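PDB 3G1J: integron cassette protein from Vibrio cholerae, which is of unknown function, being a small, mostly beta-stranded product of a mobile gene cassette whose DUF3601 family belongs to the SH3 clan. Local coordinates for residues E74-M77 with E78-H81. Residues are numbered along the deposited sequence; the frame is centred on the assembly and turned at random.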
ATOM      1  N   GLU A  74       9.308 -14.560   2.388  1.00 31.10           N
ATOM      2  CA  GLU A  74       8.544 -15.577   1.676  1.00 34.78           C
ATOM      3  C   GLU A  74       7.164 -15.076   1.270  1.00 31.73           C
ATOM      4  O   GLU A  74       6.458 -15.733   0.504  1.00 32.96           O
ATOM      5  CB  GLU A  74       8.434 -16.859   2.511  1.00 37.30           C
ATOM      6  CG  GLU A  74       7.589 -16.726   3.763  1.00 36.14           C
ATOM      7  CD  GLU A  74       8.343 -16.108   4.929  1.00 38.33           C
ATOM      8  OE1 GLU A  74       9.351 -15.403   4.704  1.00 36.57           O
ATOM      9  OE2 GLU A  74       7.913 -16.315   6.080  1.00 41.69           O
ATOM     10  N   PHE A  75       6.790 -13.900   1.774  1.00 35.25           N
ATOM     11  CA  PHE A  75       5.503 -13.306   1.434  1.00 32.14           C
ATOM     12  C   PHE A  75       5.646 -12.005   0.629  1.00 28.72           C
ATOM     13  O   PHE A  75       5.927 -12.055  -0.578  1.00 27.95           O
ATOM     14  CB  PHE A  75       4.632 -13.122   2.684  1.00 34.11           C
ATOM     15  CG  PHE A  75       4.045 -14.410   3.203  1.00 33.26           C
ATOM     16  CD1 PHE A  75       3.134 -15.124   2.444  1.00 35.71           C
ATOM     17  CD2 PHE A  75       4.395 -14.896   4.452  1.00 35.64           C
ATOM     18  CE1 PHE A  75       2.589 -16.310   2.920  1.00 43.34           C
ATOM     19  CE2 PHE A  75       3.854 -16.079   4.934  1.00 38.25           C
ATOM     20  CZ  PHE A  75       2.950 -16.785   4.167  1.00 39.44           C
ATOM     21  N   GLN A  76       5.490 -10.850   1.270  1.00 27.39           N
ATOM     22  CA  GLN A  76       5.490  -9.602   0.514  1.00 22.58           C
ATOM     23  C   GLN A  76       6.540  -8.558   0.905  1.00 22.00           C
ATOM     24  O   GLN A  76       6.352  -7.373   0.607  1.00 23.50           O
ATOM     25  CB  GLN A  76       4.099  -8.952   0.500  1.00 23.37           C
ATOM     26  CG  GLN A  76       3.035  -9.761  -0.219  1.00 25.31           C
ATOM     27  CD  GLN A  76       2.426 -10.826   0.672  1.00 28.13           C
ATOM     28  OE1 GLN A  76       2.210 -10.600   1.855  1.00 28.28           O
ATOM     29  NE2 GLN A  76       2.137 -11.993   0.101  1.00 30.68           N
HETATM   30  N   MSE A  77       7.632  -8.974   1.559  1.00 23.94           N
HETATM   31  CA  MSE A  77       8.735  -8.039   1.807  1.00 28.81           C
HETATM   32  C   MSE A  77       9.170  -7.433   0.478  1.00 27.41           C
HETATM   33  O   MSE A  77       9.489  -6.253   0.406  1.00 27.71           O
HETATM   34  CB  MSE A  77       9.938  -8.710   2.509  1.00 31.64           C
HETATM   35  CG  MSE A  77      11.156  -7.761   2.798  1.00 31.49           C
HETATM   36 SE   MSE A  77      12.640  -8.620   3.770  0.59 27.66          SE
HETATM   37  CE  MSE A  77      11.595 -10.099   4.133  1.00 18.42           C
ATOM     38  N   GLU A  78       9.180  -8.253  -0.572  1.00 26.18           N
ATOM     39  CA  GLU A  78       9.530  -7.778  -1.916  1.00 28.20           C
ATOM     40  C   GLU A  78       8.806  -6.481  -2.268  1.00 25.09           C
ATOM     41  O   GLU A  78       9.408  -5.551  -2.806  1.00 27.01           O
ATOM     42  CB  GLU A  78       9.243  -8.857  -2.973  1.00 29.44           C
ATOM     43  CG  GLU A  78       8.930  -8.316  -4.386  1.00 22.15           C
ATOM     44  CD  GLU A  78      10.108  -7.621  -5.059  1.00 28.88           C
ATOM     45  OE1 GLU A  78      11.255  -7.800  -4.606  1.00 31.04           O
ATOM     46  OE2 GLU A  78       9.882  -6.896  -6.055  1.00 27.23           O
ATOM     47  N   ILE A  79       7.518  -6.404  -1.949  1.00 20.64           N
ATOM     48  CA  ILE A  79       6.741  -5.224  -2.304  1.00 23.98           C
ATOM     49  C   ILE A  79       6.995  -4.087  -1.328  1.00 20.52           C
ATOM     50  O   ILE A  79       7.294  -2.962  -1.731  1.00 22.96           O
ATOM     51  CB  ILE A  79       5.230  -5.540  -2.377  1.00 21.26           C
ATOM     52  CG1 ILE A  79       4.956  -6.499  -3.538  1.00 29.95           C
ATOM     53  CG2 ILE A  79       4.422  -4.266  -2.561  1.00 21.37           C
ATOM     54  CD1 ILE A  79       3.712  -7.334  -3.344  1.00 28.31           C
ATOM     55  N   ALA A  80       6.883  -4.398  -0.040  1.00 23.71           N
ATOM     56  CA  ALA A  80       7.051  -3.412   1.025  1.00 26.24           C
ATOM     57  C   ALA A  80       8.436  -2.754   1.001  1.00 26.95           C
ATOM     58  O   ALA A  80       8.571  -1.569   1.321  1.00 28.15           O
ATOM     59  CB  ALA A  80       6.793  -4.079   2.381  1.00 22.56           C
ATOM     60  N   HIS A  81       9.452  -3.524   0.610  1.00 29.08           N
ATOM     61  CA  HIS A  81      10.847  -3.080   0.600  1.00 31.49           C
ATOM     62  C   HIS A  81      11.284  -2.440  -0.719  1.00 29.48           C
ATOM     63  O   HIS A  81      12.404  -1.922  -0.820  1.00 30.56           O
ATOM     64  CB  HIS A  81      11.776  -4.266   0.874  1.00 37.71           C
ATOM     65  CG  HIS A  81      12.036  -4.506   2.326  1.00 43.04           C
ATOM     66  ND1 HIS A  81      13.160  -5.161   2.782  1.00 49.16           N
ATOM     67  CD2 HIS A  81      11.328  -4.156   3.424  1.00 40.87           C
ATOM     68  CE1 HIS A  81      13.125  -5.217   4.102  1.00 52.23           C
ATOM     69  NE2 HIS A  81      12.024  -4.614   4.516  1.00 44.88           N
TER
HETATM   70  O   HOH W   1       9.088 -11.015  -0.594  1.00 31.24           O
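Met77, present as selenomethionine, lays its side chain over the imidazole of His81, one helical turn further on. Met77 CG stands over the centre of the His81 ring, 3.3 Å from the centroid and 12° off the ring normal, a CH-pi contact. CG lies anti to the backbone N (chi1 180°), beside the carbonyl carbon, on the side where the ring of His81 stands. Beyond CG the selenium approaches the same ring obliquely, 3.5 Å from His81 CE1; the long unbranched chain can lie over a flat ring, and its large, polarisable selenium (sulfur in ordinary methionine) suits contact with an aromatic group. The backbone ties the same two residues together, His81 N donating to Met77 O at 2.7 Å.

Gln76 occupies the N-cap position, and its carbonyl accepts the first hydrogen bond of the helical turn, a nearly straight one from Ala80 N to Gln76 O (3.1 Å, 175° at the hydrogen). Ile79 N, above the carbonyl plane, gives the same oxygen a more bent bond. The aliphatic part of Gln76 runs beside Ile79, CG lying 4.0 Å from Ile79 CD1, while its amide OE1 accepts from Cys70 N. At the first turn of the helix, a water accepts from Glu78 N (2.8 Å).

The short helix 77-80 follows strand 63-70, an edge strand, within the chain, of the five-stranded antiparallel sheet: Ile79 packs on Leu69 of that strand and on Tyr86, while Ala80 and His81 rest on Val71 in the connecting loop.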